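Side-chain contact in peptidyl-prolyl cis-trans isomerase ([Pseudomonas syringae] pv. tomato str. DC3000, PDB 5XB0), which probably catalyses the cis-trans isomerisation of peptide bonds preceding proline in proteins, as an FKBP-type peptidyl-prolyl isomerase domain: residues Lys64-Ser69 and Thr120-Glu125. Residues are numbered along the deposited sequence; the frame is centred on the assembly and turned at random.
Sequences KIFDQS and TPLVFE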
loop_
_atom_site.group_PDB
_atom_site.type_symbol
_atom_site.label_atom_id
_atom_site.label_comp_id
_atom_site.label_asym_id
_atom_site.label_seq_id
_atom_site.Cartn_x
_atom_site.Cartn_y
_atom_site.Cartn_z
ATOM N N LYS A 64 -7.171 12.001 -0.576
ATOM C CA LYS A 64 -6.601 12.661 0.596
ATOM C C LYS A 64 -5.316 11.988 1.062
ATOM O O LYS A 64 -5.294 10.787 1.295
ATOM C CB LYS A 64 -7.593 12.682 1.755
ATOM C CG LYS A 64 -7.054 13.430 2.975
ATOM C CD LYS A 64 -7.765 13.031 4.258
ATOM C CE LYS A 64 -7.151 13.734 5.463
ATOM N NZ LYS A 64 -7.747 13.276 6.751
ATOM N N ILE A 65 -4.252 12.768 1.201
ATOM C CA ILE A 65 -3.004 12.251 1.746
ATOM C C ILE A 65 -3.120 12.091 3.251
ATOM O O ILE A 65 -3.378 13.068 3.953
ATOM C CB ILE A 65 -1.839 13.178 1.411
ATOM C CG1 ILE A 65 -1.624 13.223 -0.100
ATOM C CG2 ILE A 65 -0.566 12.739 2.149
ATOM C CD1 ILE A 65 -0.567 14.242 -0.518
ATOM N N PHE A 66 -2.933 10.871 3.747
ATOM C CA PHE A 66 -3.000 10.654 5.189
ATOM C C PHE A 66 -1.615 10.573 5.830
ATOM O O PHE A 66 -1.482 10.771 7.037
ATOM C CB PHE A 66 -3.807 9.400 5.523
ATOM C CG PHE A 66 -3.213 8.132 4.996
ATOM C CD1 PHE A 66 -2.224 7.460 5.709
ATOM C CD2 PHE A 66 -3.642 7.605 3.793
ATOM C CE1 PHE A 66 -1.674 6.283 5.223
ATOM C CE2 PHE A 66 -3.101 6.426 3.315
ATOM C CZ PHE A 66 -2.114 5.772 4.032
ATOM N N ASP A 67 -0.592 10.291 5.023
ATOM C CA ASP A 67 0.791 10.278 5.498
ATOM C C ASP A 67 1.715 10.319 4.288
ATOM O O ASP A 67 1.365 9.799 3.225
ATOM C CB ASP A 67 1.078 9.039 6.353
ATOM C CG ASP A 67 2.442 9.095 7.050
ATOM O OD1 ASP A 67 2.933 10.206 7.325
ATOM O OD2 ASP A 67 3.022 8.018 7.327
ATOM N N GLN A 68 2.884 10.932 4.449
ATOM C CA GLN A 68 3.901 10.917 3.398
ATOM C C GLN A 68 5.278 11.157 3.994
ATOM O O GLN A 68 5.407 11.697 5.091
ATOM C CB GLN A 68 3.586 11.967 2.326
ATOM C CG GLN A 68 3.700 13.403 2.798
ATOM C CD GLN A 68 3.196 14.392 1.769
ATOM O OE1 GLN A 68 2.365 15.242 2.068
ATOM N NE2 GLN A 68 3.716 14.299 0.555
ATOM N N SER A 69 6.309 10.725 3.276
ATOM C CA SER A 69 7.680 10.930 3.712
ATOM C C SER A 69 8.124 12.377 3.513
ATOM O O SER A 69 7.604 13.083 2.647
ATOM C CB SER A 69 8.608 9.982 2.947
ATOM O OG SER A 69 8.490 10.205 1.548
ATOM N N THR A 120 -11.145 0.876 4.810
ATOM C CA THR A 120 -10.622 1.812 3.822
ATOM C C THR A 120 -9.406 1.225 3.104
ATOM O O THR A 120 -8.342 1.061 3.707
ATOM C CB THR A 120 -10.230 3.137 4.476
ATOM O OG1 THR A 120 -11.361 3.684 5.164
ATOM C CG2 THR A 120 -9.758 4.138 3.439
ATOM N N PRO A 121 -9.555 0.904 1.811
ATOM C CA PRO A 121 -8.365 0.560 1.025
ATOM C C PRO A 121 -7.433 1.769 0.902
ATOM O O PRO A 121 -7.900 2.903 0.927
ATOM C CB PRO A 121 -8.940 0.145 -0.332
ATOM C CG PRO A 121 -10.278 0.822 -0.408
ATOM C CD PRO A 121 -10.779 0.999 0.996
ATOM N N LEU A 122 -6.132 1.530 0.801
ATOM C CA LEU A 122 -5.159 2.625 0.773
ATOM C C LEU A 122 -4.393 2.633 -0.537
ATOM O O LEU A 122 -4.097 1.576 -1.088
ATOM C CB LEU A 122 -4.180 2.502 1.940
ATOM C CG LEU A 122 -4.806 2.434 3.337
ATOM C CD1 LEU A 122 -3.715 2.332 4.402
ATOM C CD2 LEU A 122 -5.677 3.667 3.563
ATOM N N VAL A 123 -4.063 3.826 -1.024
ATOM C CA VAL A 123 -3.304 3.964 -2.266
ATOM C C VAL A 123 -1.957 4.592 -1.967
ATOM O O VAL A 123 -1.894 5.700 -1.452
ATOM C CB VAL A 123 -4.051 4.826 -3.292
ATOM C CG1 VAL A 123 -3.284 4.881 -4.594
ATOM C CG2 VAL A 123 -5.469 4.268 -3.517
ATOM N N PHE A 124 -0.885 3.863 -2.258
ATOM C CA PHE A 124 0.468 4.366 -2.019
ATOM C C PHE A 124 1.213 4.614 -3.308
ATOM O O PHE A 124 1.085 3.854 -4.259
ATOM C CB PHE A 124 1.278 3.370 -1.193
ATOM C CG PHE A 124 0.869 3.289 0.235
ATOM C CD1 PHE A 124 1.457 4.114 1.177
ATOM C CD2 PHE A 124 -0.077 2.366 0.647
ATOM C CE1 PHE A 124 1.087 4.030 2.517
ATOM C CE2 PHE A 124 -0.456 2.287 1.985
ATOM C CZ PHE A 124 0.135 3.118 2.916
ATOM N N GLU A 125 2.008 5.675 -3.338
ATOM C CA GLU A 125 3.055 5.761 -4.337
ATOM C C GLU A 125 4.381 5.636 -3.596
ATOM O O GLU A 125 4.609 6.361 -2.640
ATOM C CB GLU A 125 2.956 7.066 -5.124
ATOM C CG GLU A 125 1.712 7.093 -6.006
ATOM C CD GLU A 125 1.824 8.046 -7.178
ATOM O OE1 GLU A 125 2.957 8.448 -7.523
ATOM O OE2 GLU A 125 0.771 8.382 -7.762
#
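Phe66, held by a backbone hydrogen bond to Gly58 of strand 51-59, where a classic beta bulge sets it and Asp67 together against that glycine, reaches Leu122 and Phe124 through its ring alone, and no hydrogen bond joins the two segments. Strand 51-59 pairs with both strands and so stands between them; the closest CA atoms, those of Phe66 and Leu122, are still 9.4 Å apart. With CG lodged between the backbone N and the carbonyl carbon (chi1 63°), the Phe66 ring projects across the gap, its CZ leading. Phe66 CZ comes to 3.7 Å from Phe124 CZ, with Phe124 CE1 next nearest at 3.9 Å, so the approach is off-centre, over the CE1-CZ side of the Phe124 ring. The planes stand at 86°, an offset T-shaped pair in which Phe66 gives the edge and Phe124 the face, with centroids 5.7 Å apart. Beside it the leucine fork closes in: Leu122 CD1 lies 3.8 Å from Phe66 CZ, and Leu122 CD2 lies 3.8 Å from Phe66 CE2. Phe124 is also paired edge-to-face with Trp84, and Asp67 OD2 is hydrogen-bonded to Tyr56 OH, an aromatic and acidic set consistent with the proline-binding pocket of FKBP domains, and a tartaric acid molecule, probably from the crystallisation liquor, lies beside Phe66. Built from one aryl edge, one aryl face and two methyl groups, the contact implies an apolar wall, probably suited to a prolyl ring.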